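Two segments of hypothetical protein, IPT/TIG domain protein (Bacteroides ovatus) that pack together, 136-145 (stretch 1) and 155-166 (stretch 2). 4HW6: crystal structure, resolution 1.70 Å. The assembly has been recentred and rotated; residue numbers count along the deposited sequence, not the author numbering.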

ATOM      1  N   GLY A 136      -9.083 -18.202   7.359  1.00 18.50           N
ATOM      2  CA  GLY A 136      -9.586 -18.619   6.048  1.00 17.52           C
ATOM      3  C   GLY A 136      -8.981 -17.826   4.916  1.00 18.10           C
ATOM      4  O   GLY A 136      -7.798 -17.465   4.980  1.00 16.73           O
ATOM      5  N   ALA A 137      -9.800 -17.543   3.895  1.00 16.48           N
ATOM      6  CA  ALA A 137      -9.459 -16.633   2.826  1.00 15.86           C
ATOM      7  C   ALA A 137     -10.664 -15.744   2.494  1.00 16.10           C
ATOM      8  O   ALA A 137     -11.736 -15.849   3.120  1.00 16.53           O
ATOM      9  N   PHE A 138     -10.480 -14.863   1.524  1.00 15.53           N
ATOM     10  CA  PHE A 138     -11.378 -13.724   1.336  1.00 15.46           C
ATOM     11  C   PHE A 138     -12.150 -13.763   0.021  1.00 16.99           C
ATOM     12  O   PHE A 138     -11.551 -13.878  -1.051  1.00 17.40           O
ATOM     13  N   ASP A 139     -13.468 -13.616   0.110  1.00 17.86           N
ATOM     14  CA  ASP A 139     -14.337 -13.676  -1.079  1.00 18.46           C
ATOM     15  C   ASP A 139     -14.150 -12.514  -2.031  1.00 17.94           C
ATOM     16  O   ASP A 139     -14.169 -12.710  -3.236  1.00 19.87           O
ATOM     17  N   ASN A 140     -13.992 -11.299  -1.514  1.00 17.86           N
ATOM     18  CA  ASN A 140     -13.973 -10.119  -2.378  1.00 17.34           C
ATOM     19  C   ASN A 140     -13.332  -8.941  -1.685  1.00 19.24           C
ATOM     20  O   ASN A 140     -13.958  -8.290  -0.829  1.00 20.06           O
ATOM     21  N   ILE A 141     -12.098  -8.643  -2.065  1.00 15.65           N
ATOM     22  CA  ILE A 141     -11.362  -7.548  -1.441  1.00 15.38           C
ATOM     23  C   ILE A 141     -11.501  -6.309  -2.357  1.00 14.97           C
ATOM     24  O   ILE A 141     -10.630  -6.002  -3.165  1.00 16.00           O
ATOM     25  N   TRP A 142     -12.616  -5.604  -2.225  1.00 15.65           N
ATOM     26  CA  TRP A 142     -13.083  -4.721  -3.277  1.00 14.86           C
ATOM     27  C   TRP A 142     -12.477  -3.315  -3.183  1.00 14.16           C
ATOM     28  O   TRP A 142     -11.968  -2.788  -4.169  1.00 13.47           O
ATOM     29  N   ARG A 143     -12.584  -2.685  -2.019  1.00 14.40           N
ATOM     30  CA  ARG A 143     -11.966  -1.380  -1.762  1.00 13.69           C
ATOM     31  C   ARG A 143     -11.470  -1.345  -0.321  1.00 14.32           C
ATOM     32  O   ARG A 143     -12.229  -1.673   0.604  1.00 13.59           O
HETATM   33  N   MSE A 144     -10.214  -0.927  -0.134  1.00 13.95           N
HETATM   34  CA  MSE A 144      -9.567  -0.848   1.179  1.00 14.34           C
HETATM   35  C   MSE A 144      -9.419   0.573   1.678  1.00 17.09           C
HETATM   36  O   MSE A 144      -9.277   1.520   0.885  1.00 16.74           O
HETATM   37  N   MSE A 145      -9.402   0.712   3.004  1.00 14.98           N
HETATM   38  CA  MSE A 145      -9.110   2.007   3.624  1.00 20.18           C
HETATM   39  C   MSE A 145      -8.616   1.826   5.063  1.00 16.94           C
HETATM   40  O   MSE A 145      -9.234   1.125   5.870  1.00 15.41           O
ATOM     41  N   LEU A 155      -7.207  -1.575   9.251  1.00 17.22           N
ATOM     42  CA  LEU A 155      -7.462  -1.578   7.810  1.00 16.75           C
ATOM     43  C   LEU A 155      -8.778  -2.278   7.538  1.00 16.65           C
ATOM     44  O   LEU A 155      -9.021  -3.385   8.018  1.00 17.84           O
ATOM     45  N   TYR A 156      -9.638  -1.626   6.773  1.00 15.09           N
ATOM     46  CA  TYR A 156     -10.959  -2.157   6.477  1.00 15.29           C
ATOM     47  C   TYR A 156     -11.099  -2.376   4.989  1.00 15.07           C
ATOM     48  O   TYR A 156     -10.483  -1.670   4.179  1.00 15.35           O
ATOM     49  N   TRP A 157     -11.962  -3.308   4.606  1.00 13.73           N
ATOM     50  CA  TRP A 157     -12.376  -3.379   3.220  1.00 13.69           C
ATOM     51  C   TRP A 157     -13.803  -3.783   3.047  1.00 13.87           C
ATOM     52  O   TRP A 157     -14.314  -4.565   3.834  1.00 14.40           O
ATOM     53  N   VAL A 158     -14.444  -3.167   2.055  1.00 13.14           N
ATOM     54  CA  VAL A 158     -15.768  -3.593   1.607  1.00 14.94           C
ATOM     55  C   VAL A 158     -15.603  -4.758   0.657  1.00 15.31           C
ATOM     56  O   VAL A 158     -14.566  -4.885  -0.023  1.00 14.27           O
ATOM     57  N   GLY A 159     -16.653  -5.562   0.565  1.00 15.00           N
ATOM     58  CA  GLY A 159     -16.678  -6.753  -0.256  1.00 15.18           C
ATOM     59  C   GLY A 159     -17.840  -6.863  -1.221  1.00 16.50           C
ATOM     60  O   GLY A 159     -18.163  -7.960  -1.639  1.00 15.32           O
ATOM     61  N   GLN A 160     -18.449  -5.728  -1.595  1.00 16.37           N
ATOM     62  CA  GLN A 160     -19.673  -5.716  -2.406  1.00 15.93           C
ATOM     63  C   GLN A 160     -20.753  -6.561  -1.727  1.00 16.23           C
ATOM     64  O   GLN A 160     -21.186  -6.218  -0.615  1.00 16.19           O
ATOM     65  N   ARG A 161     -21.159  -7.683  -2.329  1.00 15.06           N
ATOM     66  CA  ARG A 161     -22.147  -8.545  -1.711  1.00 16.76           C
ATOM     67  C   ARG A 161     -21.555  -9.493  -0.677  1.00 15.79           C
ATOM     68  O   ARG A 161     -22.289 -10.148   0.038  1.00 16.48           O
ATOM     69  N   ASP A 162     -20.225  -9.601  -0.663  1.00 15.73           N
ATOM     70  CA  ASP A 162     -19.522 -10.485   0.267  1.00 17.25           C
ATOM     71  C   ASP A 162     -19.135  -9.735   1.551  1.00 16.86           C
ATOM     72  O   ASP A 162     -19.602  -8.608   1.789  1.00 16.92           O
ATOM     73  N   ALA A 163     -18.357 -10.381   2.415  1.00 15.43           N
ATOM     74  CA  ALA A 163     -18.094  -9.820   3.734  1.00 15.95           C
ATOM     75  C   ALA A 163     -17.231  -8.570   3.688  1.00 16.47           C
ATOM     76  O   ALA A 163     -16.285  -8.458   2.899  1.00 16.92           O
ATOM     77  N   PHE A 164     -17.580  -7.675   4.601  1.00 15.74           N
ATOM     78  CA  PHE A 164     -16.808  -6.505   4.993  1.00 15.36           C
ATOM     79  C   PHE A 164     -15.801  -6.969   6.052  1.00 15.43           C
ATOM     80  O   PHE A 164     -16.184  -7.615   7.034  1.00 15.67           O
ATOM     81  N   ARG A 165     -14.529  -6.689   5.846  1.00 14.20           N
ATOM     82  CA  ARG A 165     -13.505  -7.210   6.770  1.00 15.20           C
ATOM     83  C   ARG A 165     -12.733  -6.102   7.475  1.00 15.61           C
ATOM     84  O   ARG A 165     -12.638  -4.967   6.979  1.00 15.38           O
ATOM     85  N   HIS A 166     -12.187  -6.465   8.626  1.00 15.50           N
ATOM     86  CA  HIS A 166     -11.405  -5.540   9.472  1.00 16.43           C
ATOM     87  C   HIS A 166     -10.119  -6.233   9.902  1.00 16.30           C
ATOM     88  O   HIS A 166     -10.160  -7.197  10.669  1.00 17.73           O
TER

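Strand 143-145 runs antiparallel to strand 155-158, and side chains fill the hollows around this ladder. Trp-157 (chi1 p) is the central bump, with the most area covered by the other stretch. Ile-141 (chi1 m) covers one face of the Trp-157 indole in a CH-pi contact, its CG2 3.6 Å from CD2 of Trp-157 and almost on the normal of the five-membered ring. The edge of the indole meets the face of Phe-138 (m), Phe-138 CG to Trp-157 CZ2 3.6 Å, with planes at 82°. Selenomethionine Met-144 (m), on the same sheet face as Trp-157, rests its CG 4.1 Å from Trp-157 CB and its CB 4.2 Å from Leu-155 CD1. The Arg-165 guanidinium lays a face by the Phe-138 edge, NH1 3.6 Å from CD1; water 1 links that NH1 (2.9 Å) to Ala-137 O (2.7 Å).

On the Arg-143 face, Val-158 CG2 fits 3.6 Å from Arg-143 CB and 3.9 Å from Trp-142 CD1, at the indole edge. Gln-160 (m) covers a face of Trp-142 (t), its CG 3.6 Å from the five-membered ring centroid, while its OE1 accepts a hydrogen bond from Asn-140 ND2 (2.8 Å). Water 3 accepts from Trp-157 NE1 (3.1 Å) and donates to Ala-163 O (3.1 Å); water 2 joins Asp-139 OD2 (2.8 Å) to Ala-163 N (3.0 Å).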

ATOM      1  CB  ALA A 137      -8.930 -17.391   1.585  1.00 14.88           C
ATOM      2  CB  PHE A 138     -10.556 -12.447   1.463  1.00 15.81           C
ATOM      3  CG  PHE A 138      -9.719 -12.435   2.707  1.00 15.34           C
ATOM      4  CD1 PHE A 138     -10.332 -12.575   3.946  1.00 16.06           C
ATOM      5  CD2 PHE A 138      -8.341 -12.375   2.645  1.00 17.10           C
ATOM      6  CE1 PHE A 138      -9.579 -12.607   5.103  1.00 18.53           C
ATOM      7  CE2 PHE A 138      -7.587 -12.396   3.797  1.00 16.66           C
ATOM      8  CZ  PHE A 138      -8.206 -12.535   5.031  1.00 18.11           C
ATOM      9  CB  ASP A 139     -15.818 -13.770  -0.695  1.00 19.89           C
ATOM     10  CG  ASP A 139     -16.225 -15.148  -0.215  1.00 22.37           C
ATOM     11  OD1 ASP A 139     -15.584 -16.179  -0.578  1.00 22.34           O
ATOM     12  OD2 ASP A 139     -17.227 -15.198   0.525  1.00 22.34           O
ATOM     13  CB  ASN A 140     -15.406  -9.772  -2.791  1.00 18.51           C
ATOM     14  CG  ASN A 140     -15.478  -8.711  -3.875  1.00 18.78           C
ATOM     15  OD1 ASN A 140     -14.462  -8.211  -4.338  1.00 21.63           O
ATOM     16  ND2 ASN A 140     -16.698  -8.390  -4.299  1.00 18.60           N
ATOM     17  CB  ILE A 141      -9.883  -7.930  -1.196  1.00 15.20           C
ATOM     18  CG1 ILE A 141      -9.743  -9.321  -0.555  1.00 19.14           C
ATOM     19  CG2 ILE A 141      -9.235  -6.894  -0.277  1.00 14.59           C
ATOM     20  CD1 ILE A 141      -8.337  -9.906  -0.696  1.00 16.94           C
ATOM     21  CB  TRP A 142     -14.626  -4.687  -3.266  1.00 16.12           C
ATOM     22  CG  TRP A 142     -15.212  -3.757  -4.276  1.00 15.86           C
ATOM     23  CD1 TRP A 142     -15.912  -2.622  -4.011  1.00 17.68           C
ATOM     24  CD2 TRP A 142     -15.140  -3.870  -5.693  1.00 16.37           C
ATOM     25  NE1 TRP A 142     -16.272  -2.008  -5.182  1.00 19.40           N
ATOM     26  CE2 TRP A 142     -15.806  -2.746  -6.235  1.00 17.65           C
ATOM     27  CE3 TRP A 142     -14.588  -4.809  -6.563  1.00 18.05           C
ATOM     28  CZ2 TRP A 142     -15.938  -2.548  -7.602  1.00 21.16           C
ATOM     29  CZ3 TRP A 142     -14.718  -4.606  -7.930  1.00 21.69           C
ATOM     30  CH2 TRP A 142     -15.370  -3.475  -8.433  1.00 19.57           C
ATOM     31  CB  ARG A 143     -12.958  -0.225  -1.931  1.00 14.69           C
ATOM     32  CG  ARG A 143     -13.569  -0.072  -3.309  1.00 15.53           C
ATOM     33  CD  ARG A 143     -12.561   0.436  -4.325  1.00 16.07           C
ATOM     34  NE  ARG A 143     -13.177   0.611  -5.653  1.00 18.82           N
ATOM     35  CZ  ARG A 143     -13.105  -0.239  -6.679  1.00 17.20           C
ATOM     36  NH1 ARG A 143     -12.475  -1.396  -6.587  1.00 17.30           N
ATOM     37  NH2 ARG A 143     -13.681   0.083  -7.835  1.00 17.89           N
HETATM   38  CB  MSE A 144      -8.117  -1.362   1.101  1.00 17.65           C
HETATM   39  CG  MSE A 144      -7.955  -2.771   0.893  1.00 18.29           C
HETATM   40 SE   MSE A 144      -6.027  -3.096   0.609  0.75 15.80          SE
HETATM   41  CE  MSE A 144      -6.226  -5.012   0.720  1.00 17.49           C
HETATM   42  CB  MSE A 145     -10.399   2.821   3.596  1.00 21.46           C
HETATM   43  CG  MSE A 145     -10.380   4.130   4.255  1.00 27.14           C
HETATM   44 SE   MSE A 145      -9.636   5.526   3.160  0.75 32.89          SE
HETATM   45  CE  MSE A 145      -9.803   4.811   1.376  1.00 24.55           C
ATOM     46  CB  LEU A 155      -6.375  -2.345   7.086  1.00 17.18           C
ATOM     47  CG  LEU A 155      -6.515  -2.540   5.593  1.00 19.41           C
ATOM     48  CD1 LEU A 155      -6.366  -1.196   4.880  1.00 18.85           C
ATOM     49  CD2 LEU A 155      -5.439  -3.521   5.122  1.00 21.32           C
ATOM     50  CB  TYR A 156     -12.046  -1.173   6.919  1.00 15.21           C
ATOM     51  CG  TYR A 156     -12.083  -0.921   8.397  1.00 17.28           C
ATOM     52  CD1 TYR A 156     -12.849  -1.719   9.240  1.00 18.81           C
ATOM     53  CD2 TYR A 156     -11.361   0.118   8.963  1.00 18.42           C
ATOM     54  CE1 TYR A 156     -12.898  -1.498  10.599  1.00 19.03           C
ATOM     55  CE2 TYR A 156     -11.391   0.341  10.335  1.00 19.16           C
ATOM     56  CZ  TYR A 156     -12.174  -0.461  11.141  1.00 21.17           C
ATOM     57  OH  TYR A 156     -12.221  -0.266  12.496  1.00 23.16           O
ATOM     58  CB  TRP A 157     -11.455  -4.233   2.340  1.00 15.12           C
ATOM     59  CG  TRP A 157     -11.470  -5.720   2.515  1.00 15.78           C
ATOM     60  CD1 TRP A 157     -12.398  -6.603   2.047  1.00 15.98           C
ATOM     61  CD2 TRP A 157     -10.448  -6.502   3.122  1.00 15.41           C
ATOM     62  NE1 TRP A 157     -12.019  -7.895   2.341  1.00 16.05           N
ATOM     63  CE2 TRP A 157     -10.829  -7.864   3.002  1.00 16.59           C
ATOM     64  CE3 TRP A 157      -9.261  -6.195   3.763  1.00 17.59           C
ATOM     65  CZ2 TRP A 157     -10.057  -8.894   3.491  1.00 17.67           C
ATOM     66  CZ3 TRP A 157      -8.482  -7.255   4.263  1.00 17.98           C
ATOM     67  CH2 TRP A 157      -8.899  -8.575   4.122  1.00 18.08           C
ATOM     68  CB  VAL A 158     -16.549  -2.480   0.900  1.00 16.41           C
ATOM     69  CG1 VAL A 158     -16.984  -1.405   1.900  1.00 19.06           C
ATOM     70  CG2 VAL A 158     -15.731  -1.847  -0.229  1.00 17.78           C
ATOM     71  CB  GLN A 160     -19.392  -6.131  -3.847  1.00 17.29           C
ATOM     72  CG  GLN A 160     -18.518  -5.122  -4.580  1.00 18.41           C
ATOM     73  CD  GLN A 160     -18.217  -5.533  -6.008  1.00 19.23           C
ATOM     74  OE1 GLN A 160     -17.732  -6.645  -6.281  1.00 19.33           O
ATOM     75  NE2 GLN A 160     -18.485  -4.627  -6.931  1.00 20.72           N
ATOM     76  CB  ARG A 161     -22.861  -9.397  -2.749  1.00 16.95           C
ATOM     77  CG  ARG A 161     -23.529  -8.592  -3.835  1.00 18.09           C
ATOM     78  CD  ARG A 161     -24.224  -9.528  -4.798  1.00 20.70           C
ATOM     79  NE  ARG A 161     -24.664  -8.796  -5.974  1.00 21.98           N
ATOM     80  CZ  ARG A 161     -25.683  -9.165  -6.758  1.00 21.72           C
ATOM     81  NH1 ARG A 161     -26.391 -10.261  -6.518  1.00 20.87           N
ATOM     82  NH2 ARG A 161     -25.982  -8.419  -7.816  1.00 23.44           N
ATOM     83  CB  ASP A 162     -18.319 -11.128  -0.439  1.00 17.52           C
ATOM     84  CG  ASP A 162     -18.726 -11.831  -1.768  1.00 21.00           C
ATOM     85  OD1 ASP A 162     -19.656 -12.631  -1.748  1.00 24.96           O
ATOM     86  OD2 ASP A 162     -18.106 -11.554  -2.818  1.00 28.18           O
ATOM     87  CB  ALA A 163     -17.437 -10.845   4.656  1.00 14.40           C
ATOM     88  CB  PHE A 164     -17.795  -5.528   5.606  1.00 15.77           C
ATOM     89  CG  PHE A 164     -17.279  -4.133   5.774  1.00 18.41           C
ATOM     90  CD1 PHE A 164     -16.244  -3.849   6.642  1.00 19.86           C
ATOM     91  CD2 PHE A 164     -17.883  -3.099   5.100  1.00 19.02           C
ATOM     92  CE1 PHE A 164     -15.808  -2.545   6.807  1.00 20.39           C
ATOM     93  CE2 PHE A 164     -17.450  -1.794   5.261  1.00 21.08           C
ATOM     94  CZ  PHE A 164     -16.413  -1.524   6.115  1.00 20.31           C
ATOM     95  CB  ARG A 165     -12.513  -8.126   6.033  1.00 15.65           C
ATOM     96  CG  ARG A 165     -13.152  -9.268   5.238  1.00 16.31           C
ATOM     97  CD  ARG A 165     -13.962 -10.213   6.096  1.00 16.74           C
ATOM     98  NE  ARG A 165     -13.170 -10.888   7.128  1.00 15.69           N
ATOM     99  CZ  ARG A 165     -12.824 -12.183   7.118  1.00 15.95           C
ATOM    100  NH1 ARG A 165     -13.163 -12.990   6.112  1.00 15.69           N
ATOM    101  NH2 ARG A 165     -12.101 -12.675   8.116  1.00 16.45           N
ATOM    102  CB  HIS A 166     -12.225  -5.156  10.678  1.00 17.77           C
ATOM    103  CG  HIS A 166     -11.460  -4.429  11.740  1.00 19.39           C
ATOM    104  ND1 HIS A 166     -11.811  -4.496  13.070  1.00 21.96           N
ATOM    105  CD2 HIS A 166     -10.369  -3.629  11.678  1.00 20.13           C
ATOM    106  CE1 HIS A 166     -10.970  -3.763  13.785  1.00 23.65           C
ATOM    107  NE2 HIS A 166     -10.078  -3.230  12.966  1.00 21.28           N
TER
HETATM  108  O   HOH W   1     -12.074 -15.618   5.829  1.00 15.06           O
HETATM  109  O   HOH W   2     -17.377 -13.174   2.419  1.00 18.38           O
HETATM  110  O   HOH W   3     -14.010 -10.195   1.622  1.00 24.54           O